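Local coordinates for protein mitochondrial enolase superfamily member 1 (Homo sapiens, PDB 4A35) that catalyses the magnesium-dependent dehydration of L-fuconate to 2-keto-3-deoxy-L-fuconate in the breakdown of L-fucose, at residues R6-S20 with D32-D45. Numbering follows the deposited sequence.
Sequences RISRLSVRDVRFPTS and DPDYSAAYVVIETD. With EDO (1,2-ethanediol), chain E; EDO (1,2-ethanediol), chain F; EDO (1,2-ethanediol), chain D.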
loop_
_atom_site.group_PDB
_atom_site.type_symbol
_atom_site.label_atom_id
_atom_site.label_comp_id
_atom_site.label_asym_id
_atom_site.label_seq_id
_atom_site.Cartn_x
_atom_site.Cartn_y
_atom_site.Cartn_z
ATOM N N ARG A 6 -22.814 16.011 -18.001
ATOM C CA ARG A 6 -22.947 15.041 -16.923
ATOM C C ARG A 6 -22.259 13.762 -17.370
ATOM O O ARG A 6 -22.512 13.290 -18.475
ATOM C CB ARG A 6 -24.426 14.792 -16.573
ATOM C CG ARG A 6 -24.554 14.026 -15.255
ATOM C CD ARG A 6 -25.971 13.966 -14.712
ATOM N NE ARG A 6 -26.516 15.294 -14.404
ATOM C CZ ARG A 6 -26.641 15.813 -13.187
ATOM N NH1 ARG A 6 -26.184 15.157 -12.126
ATOM N NH2 ARG A 6 -27.191 17.005 -13.025
ATOM N N ILE A 7 -21.390 13.197 -16.514
ATOM C CA ILE A 7 -20.700 11.955 -16.849
ATOM C C ILE A 7 -21.783 10.852 -16.888
ATOM O O ILE A 7 -22.511 10.692 -15.927
ATOM C CB ILE A 7 -19.534 11.677 -15.871
ATOM C CG1 ILE A 7 -18.398 12.684 -16.207
ATOM C CG2 ILE A 7 -19.070 10.206 -15.993
ATOM C CD1 ILE A 7 -17.573 13.030 -15.135
ATOM N N SER A 8 -21.974 10.227 -18.053
ATOM C CA SER A 8 -23.086 9.313 -18.277
ATOM C C SER A 8 -22.669 7.867 -18.370
ATOM O O SER A 8 -23.483 6.994 -18.061
ATOM C CB SER A 8 -23.826 9.713 -19.555
ATOM O OG SER A 8 -22.899 9.796 -20.623
ATOM N N ARG A 9 -21.438 7.592 -18.845
ATOM C CA ARG A 9 -20.916 6.231 -19.030
ATOM C C ARG A 9 -19.466 6.117 -18.616
ATOM O O ARG A 9 -18.696 7.070 -18.730
ATOM C CB ARG A 9 -21.024 5.763 -20.506
ATOM C CG ARG A 9 -22.418 5.779 -21.140
ATOM C CD ARG A 9 -22.389 6.476 -22.492
ATOM N NE ARG A 9 -23.555 7.345 -22.697
ATOM C CZ ARG A 9 -23.557 8.453 -23.437
ATOM N NH1 ARG A 9 -22.450 8.855 -24.050
ATOM N NH2 ARG A 9 -24.664 9.175 -23.557
ATOM N N LEU A 10 -19.098 4.928 -18.155
ATOM C CA LEU A 10 -17.712 4.596 -17.837
ATOM C C LEU A 10 -17.475 3.162 -18.324
ATOM O O LEU A 10 -18.274 2.262 -18.032
ATOM C CB LEU A 10 -17.410 4.724 -16.327
ATOM C CG LEU A 10 -15.943 4.408 -15.878
ATOM C CD1 LEU A 10 -15.551 5.231 -14.666
ATOM C CD2 LEU A 10 -15.723 2.862 -15.568
ATOM N N SER A 11 -16.366 2.951 -18.985
ATOM C CA SER A 11 -15.929 1.616 -19.365
ATOM C C SER A 11 -14.485 1.447 -18.890
ATOM O O SER A 11 -13.721 2.422 -18.811
ATOM C CB SER A 11 -16.077 1.377 -20.875
ATOM O OG SER A 11 -15.069 2.050 -21.614
ATOM N N VAL A 12 -14.127 0.219 -18.554
ATOM C CA VAL A 12 -12.766 -0.099 -18.150
ATOM C C VAL A 12 -12.447 -1.460 -18.719
ATOM O O VAL A 12 -13.248 -2.393 -18.573
ATOM C CB VAL A 12 -12.505 0.010 -16.614
ATOM C CG1 VAL A 12 -13.570 -0.757 -15.774
ATOM C CG2 VAL A 12 -11.087 -0.423 -16.272
ATOM N N ARG A 13 -11.270 -1.555 -19.357
ATOM C CA ARG A 13 -10.831 -2.763 -20.025
ATOM C C ARG A 13 -9.408 -3.120 -19.636
ATOM O O ARG A 13 -8.571 -2.255 -19.405
ATOM C CB ARG A 13 -10.974 -2.589 -21.556
ATOM C CG ARG A 13 -12.477 -2.538 -22.036
ATOM C CD ARG A 13 -12.543 -2.150 -23.501
ATOM N NE ARG A 13 -12.249 -0.707 -23.635
ATOM C CZ ARG A 13 -12.249 -0.027 -24.771
ATOM N NH1 ARG A 13 -12.448 -0.657 -25.939
ATOM N NH2 ARG A 13 -12.001 1.285 -24.763
ATOM N N ASP A 14 -9.148 -4.418 -19.590
ATOM C CA ASP A 14 -7.866 -5.040 -19.255
ATOM C C ASP A 14 -7.084 -5.162 -20.568
ATOM O O ASP A 14 -7.477 -5.955 -21.423
ATOM C CB ASP A 14 -8.173 -6.429 -18.625
ATOM C CG ASP A 14 -6.985 -7.171 -18.070
ATOM O OD1 ASP A 14 -5.828 -6.849 -18.478
ATOM O OD2 ASP A 14 -7.204 -8.128 -17.268
ATOM N N VAL A 15 -6.027 -4.321 -20.773
ATOM C CA VAL A 15 -5.243 -4.300 -22.021
ATOM C C VAL A 15 -3.831 -4.785 -21.714
ATOM O O VAL A 15 -3.208 -4.250 -20.808
ATOM C CB VAL A 15 -5.240 -2.883 -22.677
ATOM C CG1 VAL A 15 -4.596 -2.906 -24.058
ATOM C CG2 VAL A 15 -6.659 -2.322 -22.762
ATOM N N ARG A 16 -3.336 -5.806 -22.425
ATOM C CA ARG A 16 -2.030 -6.351 -22.095
ATOM C C ARG A 16 -1.191 -6.543 -23.307
ATOM O O ARG A 16 -1.663 -7.027 -24.327
ATOM C CB ARG A 16 -2.172 -7.721 -21.345
ATOM C CG ARG A 16 -3.011 -7.630 -20.048
ATOM C CD ARG A 16 -3.028 -8.962 -19.306
ATOM N NE ARG A 16 -4.033 -8.903 -18.239
ATOM C CZ ARG A 16 -4.113 -9.752 -17.222
ATOM N NH1 ARG A 16 -3.224 -10.735 -17.095
ATOM N NH2 ARG A 16 -5.060 -9.613 -16.315
ATOM N N PHE A 17 0.071 -6.092 -23.203
ATOM C CA PHE A 17 1.030 -6.249 -24.280
ATOM C C PHE A 17 2.006 -7.361 -23.876
ATOM O O PHE A 17 2.574 -7.340 -22.775
ATOM C CB PHE A 17 1.723 -4.906 -24.645
ATOM C CG PHE A 17 0.716 -3.847 -25.071
ATOM C CD1 PHE A 17 0.313 -3.739 -26.403
ATOM C CD2 PHE A 17 0.127 -2.997 -24.126
ATOM C CE1 PHE A 17 -0.667 -2.807 -26.791
ATOM C CE2 PHE A 17 -0.854 -2.061 -24.511
ATOM C CZ PHE A 17 -1.246 -1.976 -25.839
ATOM N N PRO A 18 2.310 -8.277 -24.826
ATOM C CA PRO A 18 3.199 -9.424 -24.495
ATOM C C PRO A 18 4.697 -9.069 -24.554
ATOM O O PRO A 18 5.489 -9.706 -25.240
ATOM C CB PRO A 18 2.807 -10.474 -25.529
ATOM C CG PRO A 18 2.358 -9.623 -26.764
ATOM C CD PRO A 18 1.655 -8.434 -26.152
ATOM N N THR A 19 5.103 -8.056 -23.819
ATOM C CA THR A 19 6.488 -7.573 -23.904
ATOM C C THR A 19 7.506 -8.609 -23.346
ATOM O O THR A 19 8.661 -8.591 -23.791
ATOM C CB THR A 19 6.633 -6.190 -23.285
ATOM O OG1 THR A 19 6.083 -6.228 -22.014
ATOM C CG2 THR A 19 5.899 -5.093 -24.085
ATOM N N SER A 20 7.056 -9.576 -22.498
ATOM C CA SER A 20 7.931 -10.634 -21.949
ATOM C C SER A 20 8.442 -11.550 -23.094
ATOM O O SER A 20 9.531 -12.144 -22.997
ATOM C CB SER A 20 7.198 -11.466 -20.897
ATOM O OG SER A 20 6.131 -12.212 -21.448
ATOM N N ASP A 32 10.068 -10.757 -16.049
ATOM C CA ASP A 32 9.266 -11.183 -17.229
ATOM C C ASP A 32 7.968 -10.330 -17.379
ATOM O O ASP A 32 6.852 -10.888 -17.474
ATOM C CB ASP A 32 8.895 -12.686 -17.019
ATOM C CG ASP A 32 7.976 -13.038 -15.831
ATOM O OD1 ASP A 32 7.765 -12.147 -14.911
ATOM O OD2 ASP A 32 7.412 -14.163 -15.832
ATOM N N PRO A 33 8.062 -8.984 -17.387
ATOM C CA PRO A 33 6.818 -8.204 -17.369
ATOM C C PRO A 33 6.117 -8.242 -18.720
ATOM O O PRO A 33 6.757 -8.282 -19.761
ATOM C CB PRO A 33 7.307 -6.784 -17.053
ATOM C CG PRO A 33 8.696 -6.735 -17.619
ATOM C CD PRO A 33 9.241 -8.097 -17.247
ATOM N N ASP A 34 4.784 -8.164 -18.675
ATOM C CA ASP A 34 3.921 -7.947 -19.821
ATOM C C ASP A 34 3.298 -6.574 -19.563
ATOM O O ASP A 34 2.330 -6.452 -18.791
ATOM C CB ASP A 34 2.859 -9.065 -19.937
ATOM C CG ASP A 34 3.450 -10.388 -20.383
ATOM O OD1 ASP A 34 4.266 -10.379 -21.305
ATOM O OD2 ASP A 34 3.066 -11.449 -19.799
ATOM N N TYR A 35 3.880 -5.537 -20.149
ATOM C CA TYR A 35 3.397 -4.167 -19.965
ATOM C C TYR A 35 1.911 -4.105 -20.283
ATOM O O TYR A 35 1.467 -4.427 -21.396
ATOM C CB TYR A 35 4.186 -3.224 -20.881
ATOM C CG TYR A 35 5.602 -2.928 -20.442
ATOM C CD1 TYR A 35 6.167 -3.567 -19.332
ATOM C CD2 TYR A 35 6.387 -2.012 -21.135
ATOM C CE1 TYR A 35 7.485 -3.289 -18.923
ATOM C CE2 TYR A 35 7.686 -1.701 -20.714
ATOM C CZ TYR A 35 8.211 -2.310 -19.581
ATOM O OH TYR A 35 9.496 -2.021 -19.178
ATOM N N SER A 36 1.146 -3.646 -19.313
ATOM C CA SER A 36 -0.309 -3.642 -19.398
ATOM C C SER A 36 -0.930 -2.396 -18.792
ATOM O O SER A 36 -0.259 -1.630 -18.073
ATOM C CB SER A 36 -0.851 -4.872 -18.655
ATOM O OG SER A 36 -0.343 -6.050 -19.252
ATOM N N ALA A 37 -2.255 -2.246 -19.013
ATOM C CA ALA A 37 -2.965 -1.127 -18.421
ATOM C C ALA A 37 -4.430 -1.433 -18.216
ATOM O O ALA A 37 -5.045 -2.198 -18.988
ATOM C CB ALA A 37 -2.847 0.112 -19.350
ATOM N N ALA A 38 -4.996 -0.833 -17.166
ATOM C CA ALA A 38 -6.464 -0.771 -17.013
ATOM C C ALA A 38 -6.851 0.515 -17.781
ATOM O O ALA A 38 -6.383 1.613 -17.425
ATOM C CB ALA A 38 -6.848 -0.698 -15.532
ATOM N N TYR A 39 -7.556 0.369 -18.897
ATOM C CA TYR A 39 -7.888 1.519 -19.768
ATOM C C TYR A 39 -9.304 1.933 -19.522
ATOM O O TYR A 39 -10.235 1.133 -19.743
ATOM C CB TYR A 39 -7.687 1.143 -21.239
ATOM C CG TYR A 39 -7.959 2.288 -22.192
ATOM C CD1 TYR A 39 -7.213 3.473 -22.122
ATOM C CD2 TYR A 39 -8.907 2.171 -23.202
ATOM C CE1 TYR A 39 -7.422 4.514 -23.022
ATOM C CE2 TYR A 39 -9.151 3.223 -24.095
ATOM C CZ TYR A 39 -8.373 4.381 -24.021
ATOM O OH TYR A 39 -8.567 5.420 -24.902
ATOM N N VAL A 40 -9.467 3.195 -19.070
ATOM C CA VAL A 40 -10.746 3.774 -18.710
ATOM C C VAL A 40 -11.213 4.775 -19.759
ATOM O O VAL A 40 -10.441 5.663 -20.144
ATOM C CB VAL A 40 -10.630 4.464 -17.312
ATOM C CG1 VAL A 40 -11.957 5.141 -16.922
ATOM C CG2 VAL A 40 -10.173 3.469 -16.236
ATOM N N VAL A 41 -12.502 4.714 -20.114
ATOM C CA VAL A 41 -13.114 5.710 -20.989
ATOM C C VAL A 41 -14.406 6.215 -20.330
ATOM O O VAL A 41 -15.291 5.436 -19.954
ATOM C CB VAL A 41 -13.336 5.231 -22.443
ATOM C CG1 VAL A 41 -13.982 6.326 -23.318
ATOM C CG2 VAL A 41 -12.034 4.735 -23.062
ATOM N N ILE A 42 -14.503 7.533 -20.186
ATOM C CA ILE A 42 -15.730 8.130 -19.639
ATOM C C ILE A 42 -16.335 9.012 -20.716
ATOM O O ILE A 42 -15.608 9.695 -21.468
ATOM C CB ILE A 42 -15.551 8.899 -18.291
ATOM C CG1 ILE A 42 -14.635 10.139 -18.466
ATOM C CG2 ILE A 42 -15.089 7.940 -17.166
ATOM C CD1 ILE A 42 -14.406 11.028 -17.101
ATOM N N GLU A 43 -17.671 9.035 -20.736
ATOM C CA GLU A 43 -18.416 9.836 -21.685
ATOM C C GLU A 43 -19.348 10.775 -20.926
ATOM O O GLU A 43 -19.702 10.512 -19.763
ATOM C CB GLU A 43 -19.222 8.923 -22.642
ATOM C CG GLU A 43 -18.364 8.090 -23.580
ATOM C CD GLU A 43 -19.106 7.122 -24.481
ATOM O OE1 GLU A 43 -20.234 7.450 -24.909
ATOM O OE2 GLU A 43 -18.573 6.016 -24.729
ATOM N N THR A 44 -19.744 11.862 -21.581
ATOM C CA THR A 44 -20.697 12.798 -20.994
ATOM C C THR A 44 -21.957 12.781 -21.839
ATOM O O THR A 44 -21.949 12.244 -22.950
ATOM C CB THR A 44 -20.140 14.229 -20.915
ATOM O OG1 THR A 44 -20.135 14.785 -22.231
ATOM C CG2 THR A 44 -18.763 14.323 -20.234
ATOM N N ASP A 45 -22.984 13.485 -21.391
ATOM C CA ASP A 45 -24.199 13.616 -22.183
ATOM C C ASP A 45 -24.145 14.919 -23.048
ATOM O O ASP A 45 -25.183 15.371 -23.530
ATOM C CB ASP A 45 -25.413 13.627 -21.244
ATOM C CG ASP A 45 -25.473 14.788 -20.259
ATOM O OD1 ASP A 45 -24.499 15.610 -20.223
ATOM O OD2 ASP A 45 -26.465 14.869 -19.506
HETATM C C1 EDO E . 12.068 -11.356 -20.870
HETATM O O1 EDO E . 10.759 -11.856 -20.607
HETATM C C2 EDO E . 11.974 -9.844 -21.089
HETATM O O2 EDO E . 11.101 -9.603 -22.183
HETATM C C1 EDO F . 3.000 -13.748 -22.380
HETATM O O1 EDO F . 2.830 -13.714 -20.980
HETATM C C2 EDO F . 2.863 -15.219 -22.793
HETATM O O2 EDO F . 1.563 -15.655 -22.379
HETATM C C1 EDO D . -1.284 -12.475 -19.758
HETATM O O1 EDO D . -0.981 -11.486 -18.768
HETATM C C2 EDO D . -1.733 -13.826 -19.111
HETATM O O2 EDO D . -1.089 -14.054 -17.855
HETATM O O HOH W 1 -12.305 1.376 -21.631
#
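R9 and E43 form the salt bridge between strands 7-16 and 36-44, the first two strands of the antiparallel meander in the enolase-type N-terminal domain. R9 NH1 lies 2.8 Å from E43 OE1 and meets it on the anti side, with guanidinium and carboxylate planes 71° apart; S8 OG sits over the guanidinium face. A classic beta bulge sets both S8 and R9 opposite E43: E43 O accepts from S8 N and E43 N donates to R9 O. Beyond the strands, D34 OD1 accepts two bonds from S20, 2.6 Å from S20 OG and 3.1 Å from S20 N, both from one face of the carboxylate. T19 OG1 accepts from Y35 N at 3.0 Å and donates to P33 O, fixing the backbone beside Y35, a probable substrate-binding residue. Between these ends, paired backbone bonds join S11 to V41, R13 to Y39 and V15 to A37. With its chain bent at chi3 (-74°), R13 runs alongside Y39, NH2 reaching the ring edge 3.5 Å from CE2, while NH1 pairs with E421; helix 421-427 covers this face. A water bridges S11 OG, R13 NE and Y39 O. On the face of L10, V12, V40 and I42, where V12 reaches N71 of helix 63-73, branched side chains pack across the strands: V12 CG2 touches V40 CG2 at 4.0 Å, and L10 CD1 lies 3.7 Å from I42 CG2.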